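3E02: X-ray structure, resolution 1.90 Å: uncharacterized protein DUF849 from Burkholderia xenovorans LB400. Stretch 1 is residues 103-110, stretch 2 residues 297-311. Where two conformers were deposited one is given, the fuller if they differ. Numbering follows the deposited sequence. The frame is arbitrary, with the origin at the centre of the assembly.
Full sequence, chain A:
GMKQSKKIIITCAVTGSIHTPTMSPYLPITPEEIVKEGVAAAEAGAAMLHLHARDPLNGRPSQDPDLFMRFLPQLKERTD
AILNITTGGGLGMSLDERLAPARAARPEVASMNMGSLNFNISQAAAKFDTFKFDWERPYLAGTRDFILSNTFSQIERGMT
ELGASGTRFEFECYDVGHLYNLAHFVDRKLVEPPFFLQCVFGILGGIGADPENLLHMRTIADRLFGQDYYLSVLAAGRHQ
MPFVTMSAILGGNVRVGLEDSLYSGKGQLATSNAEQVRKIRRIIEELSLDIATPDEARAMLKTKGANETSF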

ATOM      1  N   ARG A 103      -4.536 -22.559  32.114  1.00 37.24           N
ATOM      2  CA  ARG A 103      -5.478 -22.614  33.233  0.50 38.06           C
ATOM      3  C   ARG A 103      -4.793 -23.064  34.519  1.00 38.18           C
ATOM      4  O   ARG A 103      -5.064 -22.512  35.581  1.00 37.97           O
ATOM      5  N   ALA A 104      -3.901 -24.053  34.417  1.00 37.48           N
ATOM      6  CA  ALA A 104      -3.157 -24.544  35.586  1.00 37.96           C
ATOM      7  C   ALA A 104      -2.105 -23.534  36.072  1.00 37.63           C
ATOM      8  O   ALA A 104      -2.019 -23.239  37.265  1.00 38.49           O
ATOM      9  N   ALA A 105      -1.333 -22.997  35.136  1.00 36.43           N
ATOM     10  CA  ALA A 105      -0.224 -22.080  35.443  1.00 35.69           C
ATOM     11  C   ALA A 105      -0.587 -20.643  35.829  1.00 35.34           C
ATOM     12  O   ALA A 105       0.202 -19.985  36.511  1.00 35.44           O
ATOM     13  N   ARG A 106      -1.727 -20.148  35.346  1.00 35.00           N
ATOM     14  CA  ARG A 106      -2.152 -18.753  35.547  1.00 36.06           C
ATOM     15  C   ARG A 106      -0.974 -17.809  35.212  1.00 35.87           C
ATOM     16  O   ARG A 106      -0.523 -17.043  36.061  1.00 35.71           O
ATOM     17  N   PRO A 107      -0.493 -17.863  33.945  1.00 34.97           N
ATOM     18  CA  PRO A 107       0.675 -17.089  33.554  1.00 35.22           C
ATOM     19  C   PRO A 107       0.378 -15.608  33.350  1.00 34.19           C
ATOM     20  O   PRO A 107      -0.777 -15.208  33.230  1.00 33.31           O
ATOM     21  N   GLU A 108       1.444 -14.814  33.303  1.00 33.72           N
ATOM     22  CA  GLU A 108       1.331 -13.391  32.996  1.00 33.60           C
ATOM     23  C   GLU A 108       0.868 -13.174  31.556  1.00 32.31           C
ATOM     24  O   GLU A 108       0.149 -12.200  31.272  1.00 32.10           O
ATOM     25  N   VAL A 109       1.312 -14.064  30.659  1.00 31.23           N
ATOM     26  CA  VAL A 109       0.978 -13.996  29.247  1.00 32.62           C
ATOM     27  C   VAL A 109       0.630 -15.377  28.672  1.00 32.66           C
ATOM     28  O   VAL A 109       1.189 -16.391  29.083  1.00 33.26           O
ATOM     29  N   ALA A 110      -0.361 -15.398  27.784  1.00 32.35           N
ATOM     30  CA  ALA A 110      -0.717 -16.594  27.016  1.00 33.36           C
ATOM     31  C   ALA A 110      -0.918 -16.195  25.571  1.00 33.60           C
ATOM     32  O   ALA A 110      -1.373 -15.077  25.300  1.00 33.59           O
ATOM     33  N   ALA A 297       9.322  -4.856  29.633  1.00 32.86           N
ATOM     34  CA  ALA A 297       8.299  -5.570  28.863  1.00 31.98           C
ATOM     35  C   ALA A 297       6.993  -5.717  29.650  1.00 32.03           C
ATOM     36  O   ALA A 297       5.917  -5.503  29.094  1.00 32.23           O
ATOM     37  N   ARG A 298       7.094  -6.057  30.942  1.00 33.61           N
ATOM     38  CA  ARG A 298       5.920  -6.161  31.840  1.00 32.51           C
ATOM     39  C   ARG A 298       5.152  -4.836  31.928  1.00 33.50           C
ATOM     40  O   ARG A 298       3.926  -4.835  31.918  1.00 34.13           O
ATOM     41  N   ALA A 299       5.885  -3.726  32.011  1.00 33.86           N
ATOM     42  CA  ALA A 299       5.297  -2.385  32.053  1.00 34.41           C
ATOM     43  C   ALA A 299       4.641  -2.040  30.719  1.00 34.93           C
ATOM     44  O   ALA A 299       3.591  -1.411  30.705  1.00 35.92           O
HETATM   45  N   MSE A 300       5.254  -2.449  29.605  1.00 34.62           N
HETATM   46  CA  MSE A 300       4.677  -2.219  28.274  1.00 35.46           C
HETATM   47  C   MSE A 300       3.375  -3.006  28.098  1.00 35.59           C
HETATM   48  O   MSE A 300       2.360  -2.438  27.723  1.00 34.71           O
ATOM     49  N   LEU A 301       3.413  -4.299  28.402  1.00 35.01           N
ATOM     50  CA  LEU A 301       2.242  -5.176  28.258  1.00 35.71           C
ATOM     51  C   LEU A 301       1.213  -5.078  29.394  1.00 35.61           C
ATOM     52  O   LEU A 301       0.098  -5.601  29.245  1.00 35.95           O
ATOM     53  N   LYS A 302       1.590  -4.427  30.499  1.00 35.16           N
ATOM     54  CA  LYS A 302       0.746  -4.249  31.690  1.00 35.83           C
ATOM     55  C   LYS A 302       0.360  -5.611  32.271  1.00 34.79           C
ATOM     56  O   LYS A 302      -0.804  -5.902  32.499  1.00 33.80           O
ATOM     57  N   THR A 303       1.363  -6.445  32.509  1.00 35.50           N
ATOM     58  CA  THR A 303       1.149  -7.780  33.069  1.00 35.76           C
ATOM     59  C   THR A 303       0.935  -7.702  34.577  1.00 36.40           C
ATOM     60  O   THR A 303       1.266  -6.700  35.209  1.00 37.20           O
ATOM     61  N   LYS A 304       0.414  -8.787  35.136  1.00 36.65           N
ATOM     62  CA  LYS A 304       0.090  -8.869  36.566  1.00 37.38           C
ATOM     63  C   LYS A 304       1.301  -9.015  37.512  1.00 38.16           C
ATOM     64  O   LYS A 304       1.142  -8.839  38.716  1.00 38.47           O
ATOM     65  N   GLY A 305       2.470  -9.354  36.974  1.00 37.86           N
ATOM     66  CA  GLY A 305       3.700  -9.526  37.739  1.00 37.99           C
ATOM     67  C   GLY A 305       4.071 -10.983  37.896  1.00 38.26           C
ATOM     68  O   GLY A 305       3.197 -11.854  37.953  1.00 38.53           O
ATOM     69  N   ALA A 306       5.376 -11.237  37.981  1.00 38.93           N
ATOM     70  CA  ALA A 306       5.938 -12.598  38.117  1.00 39.12           C
ATOM     71  C   ALA A 306       5.462 -13.369  39.365  1.00 39.39           C
ATOM     72  O   ALA A 306       5.318 -14.594  39.318  1.00 40.50           O
ATOM     73  N   ASN A 307       5.209 -12.636  40.445  1.00 39.32           N
ATOM     74  CA  ASN A 307       4.754 -13.208  41.723  0.50 39.45           C
ATOM     75  C   ASN A 307       3.273 -13.615  41.768  1.00 39.50           C
ATOM     76  O   ASN A 307       2.837 -14.232  42.746  1.00 39.19           O
ATOM     77  N   GLU A 308       2.495 -13.265  40.734  1.00 38.67           N
ATOM     78  CA  GLU A 308       1.054 -13.578  40.673  1.00 38.88           C
ATOM     79  C   GLU A 308       0.688 -14.809  39.825  1.00 38.73           C
ATOM     80  O   GLU A 308      -0.492 -15.030  39.547  1.00 38.42           O
ATOM     81  N   THR A 309       1.681 -15.612  39.433  1.00 38.61           N
ATOM     82  CA  THR A 309       1.440 -16.844  38.669  1.00 38.81           C
ATOM     83  C   THR A 309       1.284 -18.009  39.641  1.00 38.95           C
ATOM     84  O   THR A 309       1.611 -17.866  40.816  1.00 38.12           O
ATOM     85  N   SER A 310       0.803 -19.153  39.148  1.00 39.70           N
ATOM     86  CA  SER A 310       0.634 -20.373  39.968  1.00 40.75           C
ATOM     87  C   SER A 310       1.777 -21.391  39.797  1.00 42.46           C
ATOM     88  O   SER A 310       1.543 -22.599  39.762  1.00 44.62           O
ATOM     89  N   PHE A 311       3.005 -20.889  39.690  1.00 42.34           N
ATOM     90  CA  PHE A 311       4.209 -21.723  39.616  1.00 43.17           C
ATOM     91  C   PHE A 311       5.395 -21.000  40.278  1.00 44.32           C
ATOM     92  O   PHE A 311       6.481 -21.563  40.422  1.00 45.47           O
ATOM     93  OXT PHE A 311       5.284 -19.839  40.683  1.00 44.00           O
TER

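The rule of this contact is one buried acid held by several donors, with a lysine and one backbone hydrogen bond fastening the rest. Glu108 gives up the most surface to the other stretch. Its CA-to-CB bond points sideways, yet an m, t chain (chi1 -67°, chi2 -173°) is long and straight enough to carry the carboxylate into the bend that follows the helix ending at Leu301. There OE1 accepts from Thr303 OG1 at 2.8 Å and, weakly, from the backbone of Gly305, whose N lies 3.0 Å from Glu108 OE1. Arg298 supplies the countercharge: its NE is 3.0 Å from Glu108 OE2 and its NH2 3.1 Å from the same oxygen, a salt bridge to which a weak NE bond to OE1 at 3.1 Å is added. The arginine leaves its helix sideways and reaches the acid by an m, t, t chain, with chi4 at 84° turning the guanidinium so that its edge meets OE2.

Thr303 points toward stretch 1 and serves two purposes. In the p rotamer its OG1 meets the carboxylate while CG2 rests 3.8 Å from Val109 CG2. The t rotamer of Val109 places that same methyl near Leu301 as well, CG2 to CD1 being 4.4 Å, so a small apolar patch lies beside the charged cluster. Gly305 has phi/psi of 106/149, angles at which a CB would be jammed against the preceding carbonyl oxygen; glycine is called for by the backbone itself.

Lys304 is the second long reach. From a sideways start its chi1 is p and the remaining three angles are t, an extended chain that delivers NZ to the carbonyl of Arg106 (NZ to O, 2.8 Å). Arg106 has just left its helix with positive phi. Lys304 NZ is also 2.9 Å from Glu308 O in its own stretch and within hydrogen-bonding reach of waters 1 and 3; with Arg106 O that makes four acceptors around three hydrogens, so not all can be served fully at once. Water 3 passes the link on to Pro107 O, while water 4 joins the backbones, accepting from Lys304 N and donating to Glu108 O.

Further along, the main chains meet in one hydrogen bond: Ser310 N donates to Ala105 O at 2.8 Å, and Thr309 CA makes a CA-H...O contact of 3.3 Å with Arg106 O. Thr309, chi1 p, sets CG2 4.0 Å from Glu108 CG, covering the acid's aliphatic portion. Arg106 points toward stretch 2 and runs m, t, p over the more open margin, its CD 3.4 Å from Ser310 OG. That hydroxyl, on an m rotamer, lies at the edge of the guanidinium, and water 2 gathers Arg106 NE, Glu308 O and Ser310 OG.

Phe311 ends the chain. With chi1 p and chi2 83°, its ring comes nearer than its sideways CA-to-CB bond suggests: CD2 lies 3.9 Å from Ala105 CB, and the ring edge faces Pro107 CA, with CE2 4.4 Å from that atom.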

ATOM      1  CB  ARG A 103      -6.697 -23.504  32.947  0.50 38.95           C
ATOM      2  CG  ARG A 103      -7.632 -22.930  31.884  0.50 42.97           C
ATOM      3  CD  ARG A 103      -9.088 -23.009  32.309  0.50 47.92           C
ATOM      4  NE  ARG A 103      -9.568 -24.375  32.521  0.50 48.26           N
ATOM      5  CZ  ARG A 103     -10.143 -25.167  31.606  0.50 50.54           C
ATOM      6  NH1 ARG A 103     -10.313 -24.793  30.329  0.50 45.49           N
ATOM      7  NH2 ARG A 103     -10.543 -26.390  31.971  0.50 53.34           N
ATOM      8  CB  ALA A 104      -2.484 -25.889  35.285  1.00 37.58           C
ATOM      9  CB  ALA A 105       0.715 -22.033  34.264  1.00 35.04           C
ATOM     10  CB  ARG A 106      -2.737 -18.556  36.951  1.00 35.98           C
ATOM     11  CG  ARG A 106      -4.055 -19.332  37.154  1.00 37.81           C
ATOM     12  CD  ARG A 106      -4.554 -19.291  38.588  1.00 39.07           C
ATOM     13  NE  ARG A 106      -4.953 -17.953  39.033  1.00 45.77           N
ATOM     14  CZ  ARG A 106      -6.197 -17.453  39.031  1.00 50.33           C
ATOM     15  NH1 ARG A 106      -7.249 -18.144  38.569  1.00 54.32           N
ATOM     16  NH2 ARG A 106      -6.389 -16.207  39.477  1.00 49.93           N
ATOM     17  CB  PRO A 107       1.069 -17.729  32.219  1.00 34.27           C
ATOM     18  CG  PRO A 107      -0.236 -18.099  31.627  1.00 35.32           C
ATOM     19  CD  PRO A 107      -1.056 -18.583  32.785  1.00 35.34           C
ATOM     20  CB  GLU A 108       2.669 -12.681  33.158  1.00 34.40           C
ATOM     21  CG  GLU A 108       3.178 -12.617  34.566  1.00 34.78           C
ATOM     22  CD  GLU A 108       4.400 -11.758  34.632  1.00 34.63           C
ATOM     23  OE1 GLU A 108       4.244 -10.535  34.813  1.00 35.57           O
ATOM     24  OE2 GLU A 108       5.498 -12.317  34.493  1.00 34.11           O
ATOM     25  CB  VAL A 109       2.134 -13.351  28.417  1.00 33.11           C
ATOM     26  CG1 VAL A 109       1.781 -13.286  26.924  1.00 32.07           C
ATOM     27  CG2 VAL A 109       2.477 -11.947  28.957  1.00 31.72           C
ATOM     28  CB  ALA A 110      -1.987 -17.257  27.570  1.00 33.23           C
ATOM     29  CB  ALA A 297       8.820  -6.935  28.391  1.00 30.49           C
ATOM     30  CB  ARG A 298       6.332  -6.607  33.256  1.00 32.41           C
ATOM     31  CG  ARG A 298       6.788  -8.047  33.358  1.00 30.60           C
ATOM     32  CD  ARG A 298       7.026  -8.468  34.803  1.00 34.05           C
ATOM     33  NE  ARG A 298       7.303  -9.907  34.862  1.00 32.11           N
ATOM     34  CZ  ARG A 298       8.490 -10.486  34.675  1.00 35.24           C
ATOM     35  NH1 ARG A 298       9.592  -9.771  34.474  1.00 37.90           N
ATOM     36  NH2 ARG A 298       8.570 -11.819  34.716  1.00 36.65           N
ATOM     37  CB  ALA A 299       6.352  -1.332  32.434  1.00 34.22           C
HETATM   38  CB  MSE A 300       5.668  -2.591  27.153  1.00 35.73           C
HETATM   39  CG  MSE A 300       6.834  -1.621  27.028  1.00 36.30           C
HETATM   40 SE   MSE A 300       8.286  -2.349  25.970  0.75 35.53          SE
HETATM   41  CE  MSE A 300       7.477  -2.412  24.239  1.00 34.57           C
ATOM     42  CB  LEU A 301       2.686  -6.627  28.088  1.00 35.38           C
ATOM     43  CG  LEU A 301       3.625  -6.896  26.908  1.00 40.56           C
ATOM     44  CD1 LEU A 301       3.987  -8.368  26.830  1.00 42.55           C
ATOM     45  CD2 LEU A 301       3.005  -6.448  25.631  1.00 46.19           C
ATOM     46  CB  LYS A 302      -0.488  -3.379  31.389  1.00 36.80           C
ATOM     47  CG  LYS A 302      -0.213  -1.983  30.852  1.00 41.24           C
ATOM     48  CD  LYS A 302       0.420  -1.083  31.891  1.00 50.53           C
ATOM     49  CE  LYS A 302       0.603   0.343  31.365  1.00 52.03           C
ATOM     50  NZ  LYS A 302      -0.712   0.989  31.023  1.00 59.73           N
ATOM     51  CB  THR A 303       2.317  -8.733  32.769  1.00 35.59           C
ATOM     52  OG1 THR A 303       3.509  -8.243  33.390  1.00 39.73           O
ATOM     53  CG2 THR A 303       2.523  -8.884  31.244  1.00 32.68           C
ATOM     54  CB  LYS A 304      -0.924  -9.995  36.836  1.00 37.54           C
ATOM     55  CG  LYS A 304      -0.438 -11.427  36.568  1.00 36.13           C
ATOM     56  CD  LYS A 304      -1.497 -12.447  36.940  1.00 37.41           C
ATOM     57  CE  LYS A 304      -1.019 -13.854  36.639  1.00 37.81           C
ATOM     58  NZ  LYS A 304      -2.017 -14.888  37.046  1.00 39.18           N
ATOM     59  CB  ALA A 306       7.480 -12.537  38.088  1.00 38.07           C
ATOM     60  CB  ASN A 307       5.059 -12.245  42.896  0.50 39.81           C
ATOM     61  CG  ASN A 307       4.310 -10.907  42.796  0.50 40.57           C
ATOM     62  OD1 ASN A 307       4.030 -10.408  41.699  0.50 40.96           O
ATOM     63  ND2 ASN A 307       4.014 -10.313  43.949  0.50 41.39           N
ATOM     64  CB  GLU A 308       0.286 -12.336  40.206  1.00 39.18           C
ATOM     65  CG  GLU A 308       0.476 -11.110  41.109  1.00 42.98           C
ATOM     66  CD  GLU A 308       0.025 -11.345  42.552  1.00 49.74           C
ATOM     67  OE1 GLU A 308      -0.987 -12.056  42.765  1.00 50.99           O
ATOM     68  OE2 GLU A 308       0.687 -10.817  43.475  1.00 57.04           O
ATOM     69  CB  THR A 309       2.581 -17.146  37.672  1.00 39.15           C
ATOM     70  OG1 THR A 309       3.765 -17.563  38.369  1.00 38.06           O
ATOM     71  CG2 THR A 309       2.884 -15.933  36.792  1.00 35.41           C
ATOM     72  CB  SER A 310      -0.735 -21.004  39.712  1.00 40.60           C
ATOM     73  OG  SER A 310      -1.736 -20.134  40.198  1.00 44.84           O
ATOM     74  CB  PHE A 311       4.525 -22.149  38.172  1.00 42.43           C
ATOM     75  CG  PHE A 311       4.681 -21.011  37.209  1.00 40.20           C
ATOM     76  CD1 PHE A 311       5.893 -20.330  37.100  1.00 41.36           C
ATOM     77  CD2 PHE A 311       3.625 -20.625  36.391  1.00 38.96           C
ATOM     78  CE1 PHE A 311       6.049 -19.267  36.197  1.00 40.36           C
ATOM     79  CE2 PHE A 311       3.770 -19.563  35.482  1.00 38.76           C
ATOM     80  CZ  PHE A 311       4.982 -18.883  35.391  1.00 40.74           C
TER
HETATM   81  O   HOH W   1      -3.580 -14.367  39.282  1.00 40.67           O
HETATM   82  O   HOH W   2      -2.064 -17.122  40.253  1.00 44.47           O
HETATM   83  O   HOH W   3      -3.186 -15.767  34.699  1.00 40.51           O
HETATM   84  O   HOH W   4      -0.681 -10.608  33.268  1.00 24.80           O